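Local coordinates for protein importin subunit beta-1 (Saccharomyces cerevisiae, PDB 5OWU) that serves as the beta subunit of the nuclear import receptor, associating with importin alpha, which recognises the classical nuclear localization signal of cargo proteins, at residues E221-M226 / K260-Q265; N179-I184 / I210-N215; A243-L248 / A283-E288. All blocks are in the same frame, centred on the assembly; numbering follows the deposited sequence. Where two conformers were deposited one is given.

Contact 1. Residues E221-M226 / K260-Q265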
loop_
_atom_site.group_PDB
_atom_site.type_symbol
_atom_site.label_atom_id
_atom_site.label_comp_id
_atom_site.label_asym_id
_atom_site.label_seq_id
_atom_site.Cartn_x
_atom_site.Cartn_y
_atom_site.Cartn_z
ATOM N N GLU A 221 -5.260 11.905 -33.282
ATOM C CA GLU A 221 -5.900 12.257 -32.015
ATOM C C GLU A 221 -4.883 12.320 -30.881
ATOM O O GLU A 221 -4.932 13.231 -30.046
ATOM C CB GLU A 221 -6.995 11.247 -31.677
ATOM C CG GLU A 221 -8.101 11.129 -32.716
ATOM C CD GLU A 221 -9.258 10.272 -32.227
ATOM O OE1 GLU A 221 -9.384 10.095 -30.993
ATOM O OE2 GLU A 221 -10.035 9.775 -33.073
ATOM N N ARG A 222 -3.972 11.347 -30.820
ATOM C CA ARG A 222 -2.929 11.357 -29.797
ATOM C C ARG A 222 -2.085 12.625 -29.897
ATOM O O ARG A 222 -1.810 13.291 -28.891
ATOM C CB ARG A 222 -2.063 10.103 -29.945
ATOM C CG ARG A 222 -1.045 9.891 -28.842
ATOM C CD ARG A 222 -0.229 8.620 -29.061
ATOM N NE ARG A 222 0.382 8.540 -30.394
ATOM C CZ ARG A 222 0.193 7.556 -31.277
ATOM N NH1 ARG A 222 -0.590 6.522 -31.004
ATOM N NH2 ARG A 222 0.805 7.598 -32.452
ATOM N N ASN A 223 -1.663 12.971 -31.114
ATOM C CA ASN A 223 -0.882 14.183 -31.323
ATOM C C ASN A 223 -1.640 15.405 -30.830
ATOM O O ASN A 223 -1.095 16.226 -30.084
ATOM C CB ASN A 223 -0.529 14.346 -32.808
ATOM C CG ASN A 223 0.567 13.391 -33.266
ATOM O OD1 ASN A 223 1.261 12.788 -32.454
ATOM N ND2 ASN A 223 0.730 13.260 -34.581
ATOM N N TYR A 224 -2.907 15.547 -31.235
ATOM C CA TYR A 224 -3.658 16.737 -30.841
ATOM C C TYR A 224 -3.829 16.812 -29.327
ATOM O O TYR A 224 -3.633 17.875 -28.718
ATOM C CB TYR A 224 -5.026 16.754 -31.524
ATOM C CG TYR A 224 -5.876 17.935 -31.116
ATOM C CD1 TYR A 224 -5.571 19.214 -31.553
ATOM C CD2 TYR A 224 -6.984 17.774 -30.290
ATOM C CE1 TYR A 224 -6.338 20.299 -31.185
ATOM C CE2 TYR A 224 -7.758 18.857 -29.917
ATOM C CZ TYR A 224 -7.430 20.118 -30.366
ATOM O OH TYR A 224 -8.196 21.203 -30.002
ATOM N N LEU A 225 -4.206 15.697 -28.699
ATOM C CA LEU A 225 -4.377 15.692 -27.249
ATOM C C LEU A 225 -3.078 16.066 -26.535
ATOM O O LEU A 225 -3.080 16.874 -25.597
ATOM C CB LEU A 225 -4.865 14.321 -26.784
ATOM C CG LEU A 225 -5.161 14.224 -25.281
ATOM C CD1 LEU A 225 -6.154 15.295 -24.861
ATOM C CD2 LEU A 225 -5.687 12.858 -24.892
ATOM N N MET A 226 -1.957 15.470 -26.954
ATOM C CA MET A 226 -0.681 15.787 -26.315
ATOM C C MET A 226 -0.318 17.252 -26.518
ATOM O O MET A 226 0.218 17.899 -25.611
ATOM C CB MET A 226 0.426 14.881 -26.860
ATOM C CG MET A 226 0.306 13.423 -26.404
ATOM S SD MET A 226 0.391 13.287 -24.613
ATOM C CE MET A 226 2.146 13.560 -24.332
ATOM N N LYS A 260 7.732 8.333 -26.976
ATOM C CA LYS A 260 9.048 8.686 -27.515
ATOM C C LYS A 260 9.003 9.934 -28.393
ATOM O O LYS A 260 9.824 10.842 -28.180
ATOM C CB LYS A 260 9.639 7.483 -28.264
ATOM C CG LYS A 260 11.115 7.622 -28.633
ATOM C CD LYS A 260 11.595 6.406 -29.415
ATOM C CE LYS A 260 13.085 6.471 -29.697
ATOM N NZ LYS A 260 13.489 5.487 -30.738
ATOM N N PRO A 261 8.083 10.070 -29.352
ATOM C CA PRO A 261 8.084 11.296 -30.174
ATOM C C PRO A 261 7.806 12.561 -29.381
ATOM O O PRO A 261 8.393 13.611 -29.668
ATOM C CB PRO A 261 6.983 11.025 -31.213
ATOM C CG PRO A 261 6.772 9.545 -31.188
ATOM C CD PRO A 261 7.044 9.120 -29.784
ATOM N N TYR A 262 6.920 12.496 -28.386
ATOM C CA TYR A 262 6.620 13.687 -27.599
ATOM C C TYR A 262 7.788 14.049 -26.694
ATOM O O TYR A 262 8.079 15.233 -26.490
ATOM C CB TYR A 262 5.333 13.471 -26.797
ATOM C CG TYR A 262 4.235 12.937 -27.684
ATOM C CD1 TYR A 262 3.617 13.756 -28.622
ATOM C CD2 TYR A 262 3.854 11.604 -27.625
ATOM C CE1 TYR A 262 2.629 13.263 -29.463
ATOM C CE2 TYR A 262 2.866 11.102 -28.463
ATOM C CZ TYR A 262 2.261 11.938 -29.378
ATOM O OH TYR A 262 1.282 11.450 -30.211
ATOM N N MET A 263 8.474 13.042 -26.152
ATOM C CA MET A 263 9.683 13.306 -25.380
ATOM C C MET A 263 10.733 13.979 -26.252
ATOM O O MET A 263 11.305 15.009 -25.879
ATOM C CB MET A 263 10.238 12.002 -24.799
ATOM C CG MET A 263 9.503 11.474 -23.574
ATOM S SD MET A 263 9.608 12.605 -22.186
ATOM C CE MET A 263 7.961 13.215 -22.289
ATOM N N GLU A 264 10.992 13.409 -27.432
ATOM C CA GLU A 264 12.040 13.941 -28.298
ATOM C C GLU A 264 11.717 15.355 -28.754
ATOM O O GLU A 264 12.584 16.237 -28.738
ATOM C CB GLU A 264 12.235 13.031 -29.510
ATOM C CG GLU A 264 12.946 11.742 -29.193
ATOM C CD GLU A 264 13.006 10.813 -30.378
ATOM O OE1 GLU A 264 12.236 11.016 -31.336
ATOM O OE2 GLU A 264 13.820 9.876 -30.343
ATOM N N GLN A 265 10.470 15.594 -29.160
ATOM C CA GLN A 265 10.143 16.829 -29.859
ATOM C C GLN A 265 9.884 18.005 -28.927
ATOM O O GLN A 265 9.969 19.152 -29.380
ATOM C CB GLN A 265 8.930 16.609 -30.757
ATOM C CG GLN A 265 9.179 15.597 -31.871
ATOM C CD GLN A 265 7.919 15.263 -32.644
ATOM O OE1 GLN A 265 6.964 16.042 -32.665
ATOM N NE2 GLN A 265 7.907 14.096 -33.279
#
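With chi1 at -49°, Y262 holds its ring beside its own backbone N and reaches across to helix 219-233, where R222, whose CG lies opposite the backbone N (chi1 -173°), turns toward it and bends at chi3. The two meet at the phenol oxygen: R222 NE donates to Y262 OH over 3.1 Å, with a bent N-H...O angle of 138°, and the oxygen lies close to the guanidinium plane, at its edge. The same hydroxyl donates a hydrogen bond to N223, Y262 OH standing 2.6 Å from N223 OD1, somewhat tilted from the carbonyl plane, while the amide is steeply inclined to the ring. One oxygen is thus gripped as acceptor and as donor, which would hold the phenol end in place. These are the first helices of HEAT 6 and HEAT 7, and the tyrosine bridges neighbouring units of the superhelical solenoid. M226 covers one ring face: its CG sits 3.8 Å from the centroid of the Y262 ring, almost on the normal, a CH-pi contact, with CB 3.8 Å from Y262 CE1. M226 SD, 4.9 Å from the same Y262 centroid, adds a Met-aromatic contact. The far end of R222 is held by the M216 carbonyl through NH1, and an aromatic side chain of another protein's chain meets the Y262 ring edge-to-face.

Contact 2. Residues N179-I184 / I210-N215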
loop_
_atom_site.group_PDB
_atom_site.type_symbol
_atom_site.label_atom_id
_atom_site.label_comp_id
_atom_site.label_asym_id
_atom_site.label_seq_id
_atom_site.Cartn_x
_atom_site.Cartn_y
_atom_site.Cartn_z
ATOM N N ASN A 179 -16.741 11.388 -27.788
ATOM C CA ASN A 179 -17.487 12.561 -27.341
ATOM C C ASN A 179 -16.976 13.055 -25.996
ATOM O O ASN A 179 -16.871 14.269 -25.771
ATOM C CB ASN A 179 -18.974 12.233 -27.272
ATOM C CG ASN A 179 -19.600 12.149 -28.638
ATOM O OD1 ASN A 179 -19.288 12.955 -29.511
ATOM N ND2 ASN A 179 -20.472 11.166 -28.841
ATOM N N ILE A 180 -16.602 12.132 -25.110
ATOM C CA ILE A 180 -16.020 12.556 -23.843
ATOM C C ILE A 180 -14.828 13.459 -24.121
ATOM O O ILE A 180 -14.754 14.593 -23.629
ATOM C CB ILE A 180 -15.642 11.331 -22.989
ATOM C CG1 ILE A 180 -16.916 10.609 -22.543
ATOM C CG2 ILE A 180 -14.778 11.734 -21.778
ATOM C CD1 ILE A 180 -16.665 9.320 -21.781
ATOM N N LEU A 181 -13.937 13.017 -25.012
ATOM C CA LEU A 181 -12.753 13.824 -25.277
ATOM C C LEU A 181 -13.143 15.162 -25.874
ATOM O O LEU A 181 -12.626 16.210 -25.457
ATOM C CB LEU A 181 -11.783 13.071 -26.183
ATOM C CG LEU A 181 -10.905 12.061 -25.443
ATOM C CD1 LEU A 181 -10.098 11.247 -26.431
ATOM C CD2 LEU A 181 -9.973 12.749 -24.432
ATOM N N ILE A 182 -14.118 15.167 -26.788
ATOM C CA ILE A 182 -14.509 16.439 -27.379
ATOM C C ILE A 182 -14.980 17.371 -26.283
ATOM O O ILE A 182 -14.548 18.526 -26.192
ATOM C CB ILE A 182 -15.586 16.247 -28.461
ATOM C CG1 ILE A 182 -15.019 15.471 -29.646
ATOM C CG2 ILE A 182 -16.094 17.596 -28.940
ATOM C CD1 ILE A 182 -16.082 14.909 -30.564
ATOM N N ALA A 183 -15.831 16.863 -25.396
ATOM C CA ALA A 183 -16.359 17.733 -24.360
ATOM C C ALA A 183 -15.239 18.200 -23.439
ATOM O O ALA A 183 -15.190 19.374 -23.050
ATOM C CB ALA A 183 -17.462 17.009 -23.583
ATOM N N ILE A 184 -14.292 17.313 -23.131
ATOM C CA ILE A 184 -13.275 17.671 -22.150
ATOM C C ILE A 184 -12.264 18.629 -22.758
ATOM O O ILE A 184 -11.974 19.693 -22.196
ATOM C CB ILE A 184 -12.598 16.406 -21.588
ATOM C CG1 ILE A 184 -13.561 15.676 -20.645
ATOM C CG2 ILE A 184 -11.291 16.763 -20.858
ATOM C CD1 ILE A 184 -13.025 14.383 -20.091
ATOM N N ILE A 210 -8.034 6.277 -18.688
ATOM C CA ILE A 210 -8.109 4.824 -18.825
ATOM C C ILE A 210 -9.140 4.385 -19.855
ATOM O O ILE A 210 -9.152 3.209 -20.238
ATOM C CB ILE A 210 -8.372 4.176 -17.446
ATOM C CG1 ILE A 210 -7.137 4.376 -16.559
ATOM C CG2 ILE A 210 -8.676 2.686 -17.574
ATOM C CD1 ILE A 210 -7.136 3.618 -15.243
ATOM N N PHE A 211 -9.976 5.298 -20.351
ATOM C CA PHE A 211 -11.036 4.948 -21.291
ATOM C C PHE A 211 -10.766 5.403 -22.717
ATOM O O PHE A 211 -11.656 5.287 -23.565
ATOM C CB PHE A 211 -12.362 5.533 -20.808
ATOM C CG PHE A 211 -12.781 5.019 -19.472
ATOM C CD1 PHE A 211 -13.302 3.743 -19.343
ATOM C CD2 PHE A 211 -12.639 5.800 -18.341
ATOM C CE1 PHE A 211 -13.684 3.261 -18.108
ATOM C CE2 PHE A 211 -13.019 5.323 -17.104
ATOM C CZ PHE A 211 -13.543 4.050 -16.989
ATOM N N ILE A 212 -9.564 5.891 -23.020
ATOM C CA ILE A 212 -9.303 6.480 -24.324
ATOM C C ILE A 212 -8.208 5.723 -25.074
ATOM O O ILE A 212 -7.572 6.282 -25.955
ATOM C CB ILE A 212 -8.967 7.980 -24.196
ATOM C CG1 ILE A 212 -7.610 8.201 -23.517
ATOM C CG2 ILE A 212 -10.051 8.699 -23.391
ATOM C CD1 ILE A 212 -7.121 9.637 -23.590
ATOM N N LYS A 213 -7.984 4.447 -24.738
ATOM C CA LYS A 213 -6.989 3.652 -25.460
ATOM C C LYS A 213 -7.204 3.736 -26.966
ATOM O O LYS A 213 -6.266 3.990 -27.731
ATOM C CB LYS A 213 -7.046 2.192 -25.008
ATOM C CG LYS A 213 -6.885 1.977 -23.512
ATOM C CD LYS A 213 -5.697 1.080 -23.185
ATOM C CE LYS A 213 -5.887 0.378 -21.844
ATOM N NZ LYS A 213 -6.199 1.329 -20.739
ATOM N N ASN A 214 -8.443 3.516 -27.412
ATOM C CA ASN A 214 -8.718 3.526 -28.843
ATOM C C ASN A 214 -8.372 4.869 -29.466
ATOM O O ASN A 214 -7.903 4.918 -30.609
ATOM C CB ASN A 214 -10.183 3.172 -29.095
ATOM C CG ASN A 214 -10.511 1.747 -28.689
ATOM O OD1 ASN A 214 -9.628 0.890 -28.628
ATOM N ND2 ASN A 214 -11.781 1.486 -28.413
ATOM N N ASN A 215 -8.567 5.964 -28.727
ATOM C CA ASN A 215 -8.190 7.280 -29.238
ATOM C C ASN A 215 -6.674 7.449 -29.266
ATOM O O ASN A 215 -6.125 7.996 -30.228
ATOM C CB ASN A 215 -8.826 8.377 -28.384
ATOM C CG ASN A 215 -10.327 8.235 -28.277
ATOM O OD1 ASN A 215 -10.836 7.545 -27.392
ATOM N ND2 ASN A 215 -11.048 8.896 -29.176
#
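L181 and I212 mark the nearest approach of the two backbones, their CA atoms 8.2 Å apart, one on a regular helical turn and the other at the N-cap position of the short helix 213-216. Residues 179-184 keep the helical hydrogen-bond pattern, A183 N to N179 O and I184 N to I180 O, whereas I212 departs from helical angles (phi -119°, psi 23°) before the chain coils again from K213. No hydrogen bond joins the segments; side chains fill the distance. L181 carries the contact. Its CD1 methyl lies 4.0 Å from CG2 of I212, and L181 CG is equally close to that I212 methyl, the two side chains crossing at about a right angle. The fold explains the pairing: helix 177-188 is the first helix of HEAT 5, and 210-215 follows the second, so the leucine packs against the chain as it leaves its own repeat toward HEAT 6. The same L181 CD1 also meets N215, which comes from the opposite direction, at 3.5 Å from N215 CG and 3.7 Å from N215 CB. I212 presents CG2 to the leucine because CG1 lies between the backbone N and the carbonyl carbon (chi1 69°). The N215 amide is buried yet well provided for: OD1 receives a hydrogen bond from S177 OG, and ND2 bonds to both N178 OD1 and E221 OE1, partners that would hold flat the amide whose face L181 CD1 covers. L205 of helix 195-208 also packs on L181, as does an aromatic side chain of another protein's chain.

Contact 3. Residues A243-L248 / A283-E288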
loop_
_atom_site.group_PDB
_atom_site.type_symbol
_atom_site.label_atom_id
_atom_site.label_comp_id
_atom_site.label_asym_id
_atom_site.label_seq_id
_atom_site.Cartn_x
_atom_site.Cartn_y
_atom_site.Cartn_z
ATOM N N ALA A 243 -2.351 21.004 -12.860
ATOM C CA ALA A 243 -3.297 20.042 -13.416
ATOM C C ALA A 243 -2.749 19.393 -14.684
ATOM O O ALA A 243 -2.844 18.169 -14.866
ATOM C CB ALA A 243 -4.629 20.738 -13.695
ATOM N N ALA A 244 -2.162 20.199 -15.572
ATOM C CA ALA A 244 -1.651 19.664 -16.824
ATOM C C ALA A 244 -0.522 18.669 -16.579
ATOM O O ALA A 244 -0.430 17.643 -17.261
ATOM C CB ALA A 244 -1.189 20.805 -17.730
ATOM N N PHE A 245 0.343 18.952 -15.603
ATOM C CA PHE A 245 1.416 18.021 -15.267
ATOM C C PHE A 245 0.876 16.749 -14.626
ATOM O O PHE A 245 1.417 15.664 -14.863
ATOM C CB PHE A 245 2.444 18.699 -14.353
ATOM C CG PHE A 245 3.620 19.270 -15.094
ATOM C CD1 PHE A 245 4.622 18.439 -15.564
ATOM C CD2 PHE A 245 3.723 20.633 -15.326
ATOM C CE1 PHE A 245 5.708 18.959 -16.256
ATOM C CE2 PHE A 245 4.807 21.158 -16.016
ATOM C CZ PHE A 245 5.799 20.321 -16.479
ATOM N N GLY A 246 -0.189 16.842 -13.828
ATOM C CA GLY A 246 -0.859 15.625 -13.384
ATOM C C GLY A 246 -1.288 14.768 -14.560
ATOM O O GLY A 246 -1.059 13.549 -14.588
ATOM N N CYS A 247 -1.893 15.408 -15.565
ATOM C CA CYS A 247 -2.259 14.704 -16.793
ATOM C C CYS A 247 -1.052 14.064 -17.449
ATOM O O CYS A 247 -1.080 12.889 -17.829
ATOM C CB CYS A 247 -2.903 15.666 -17.783
ATOM S SG CYS A 247 -4.610 15.895 -17.515
ATOM N N LEU A 248 0.015 14.841 -17.628
ATOM C CA LEU A 248 1.193 14.316 -18.305
ATOM C C LEU A 248 1.742 13.099 -17.582
ATOM O O LEU A 248 2.107 12.109 -18.221
ATOM C CB LEU A 248 2.278 15.391 -18.417
ATOM C CG LEU A 248 2.409 16.184 -19.710
ATOM C CD1 LEU A 248 3.629 17.084 -19.602
ATOM C CD2 LEU A 248 2.516 15.283 -20.937
ATOM N N ALA A 283 8.954 23.693 -10.203
ATOM C CA ALA A 283 10.053 22.741 -10.210
ATOM C C ALA A 283 9.581 21.382 -9.724
ATOM O O ALA A 283 9.893 20.351 -10.336
ATOM C CB ALA A 283 11.202 23.259 -9.345
ATOM N N SER A 284 8.799 21.363 -8.640
ATOM C CA SER A 284 8.275 20.105 -8.121
ATOM C C SER A 284 7.490 19.356 -9.186
ATOM O O SER A 284 7.592 18.125 -9.290
ATOM C CB SER A 284 7.387 20.358 -6.899
ATOM O OG SER A 284 8.152 20.799 -5.797
ATOM N N MET A 285 6.697 20.080 -9.983
ATOM C CA MET A 285 5.967 19.440 -11.079
ATOM C C MET A 285 6.916 18.695 -12.008
ATOM O O MET A 285 6.686 17.523 -12.357
ATOM C CB MET A 285 5.185 20.477 -11.885
ATOM C CG MET A 285 4.119 21.223 -11.125
ATOM S SD MET A 285 3.356 22.450 -12.210
ATOM C CE MET A 285 2.892 23.699 -11.013
ATOM N N THR A 286 7.987 19.371 -12.441
ATOM C CA THR A 286 8.900 18.704 -13.371
ATOM C C THR A 286 9.546 17.490 -12.712
ATOM O O THR A 286 9.700 16.425 -13.337
ATOM C CB THR A 286 9.973 19.675 -13.873
ATOM O OG1 THR A 286 10.909 19.963 -12.826
ATOM C CG2 THR A 286 9.346 20.970 -14.357
ATOM N N VAL A 287 9.907 17.627 -11.435
ATOM C CA VAL A 287 10.505 16.511 -10.715
ATOM C C VAL A 287 9.570 15.312 -10.742
ATOM O O VAL A 287 9.981 14.193 -11.066
ATOM C CB VAL A 287 10.860 16.929 -9.278
ATOM C CG1 VAL A 287 11.326 15.724 -8.463
ATOM C CG2 VAL A 287 11.940 17.991 -9.297
ATOM N N GLU A 288 8.290 15.530 -10.417
ATOM C CA GLU A 288 7.346 14.419 -10.399
ATOM C C GLU A 288 7.252 13.765 -11.768
ATOM O O GLU A 288 7.115 12.539 -11.870
ATOM C CB GLU A 288 5.963 14.893 -9.939
ATOM C CG GLU A 288 4.883 13.810 -10.007
ATOM C CD GLU A 288 5.221 12.584 -9.173
ATOM O OE1 GLU A 288 6.008 12.711 -8.207
ATOM O OE2 GLU A 288 4.698 11.490 -9.484
#
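F245 and M285 bring together the second helices of HEAT 6 and HEAT 7, so this is side-chain packing between successive repeats of the solenoid. The phenylalanine ring offers one face to the methionine: M285 CB stands 4.0 Å from the centroid of the F245 ring, 23° off its normal and displaced toward the rim, a CH-pi contact. M285 SD approaches more obliquely, 3.6 Å from F245 CD2, and makes a Met-aromatic contact near that corner of the ring. The two side chains cross at about a right angle. With CG placed opposite its carbonyl carbon (chi1 -62°) and the chain extended beyond it, the methionine runs on past the ring toward I238, Q241 and A242 of helix 238-255. The backbones come close here, F245 CA and M285 CA being 6.3 Å apart, and the backbone N of T286 lies over the same ring face as M285 CB. At the far end of the ring, F245 CZ touches the T286 methyl CG2 at 4.2 Å, the two side chains lying alongside and pointing the same way. Further out, helix 260-274 supplies T271 against F245 and T274 against T286, so that the first helix of HEAT 7 also borders the cluster. The threonine hydroxyl is tied to its own helix: T286 OG1 donates to A283 O over 2.7 Å, in the carbonyl plane on a lone pair, and that oxygen also accepts from V287 N.

How the contacts relate
Along the chain, contact 2 closes before either of the others opens, while contacts 1 and 3 interleave because each joins HEAT 6 to HEAT 7, one between first helices and the other between second helices. The centre of contact 1 lies about 16 Å from the centre of each of its neighbours, and it touches both: L225 CD2 of contact 1 packs on I212 CD1 of contact 2, and M226 packs on L248 of contact 3. Contacts 2 and 3 stay about 8 Å apart at their nearest atoms. Together they illustrate how a HEAT solenoid is built from local links: contacts 1 and 3 join successive repeats, while contact 2 packs HEAT 5 against the chain leading on to HEAT 6.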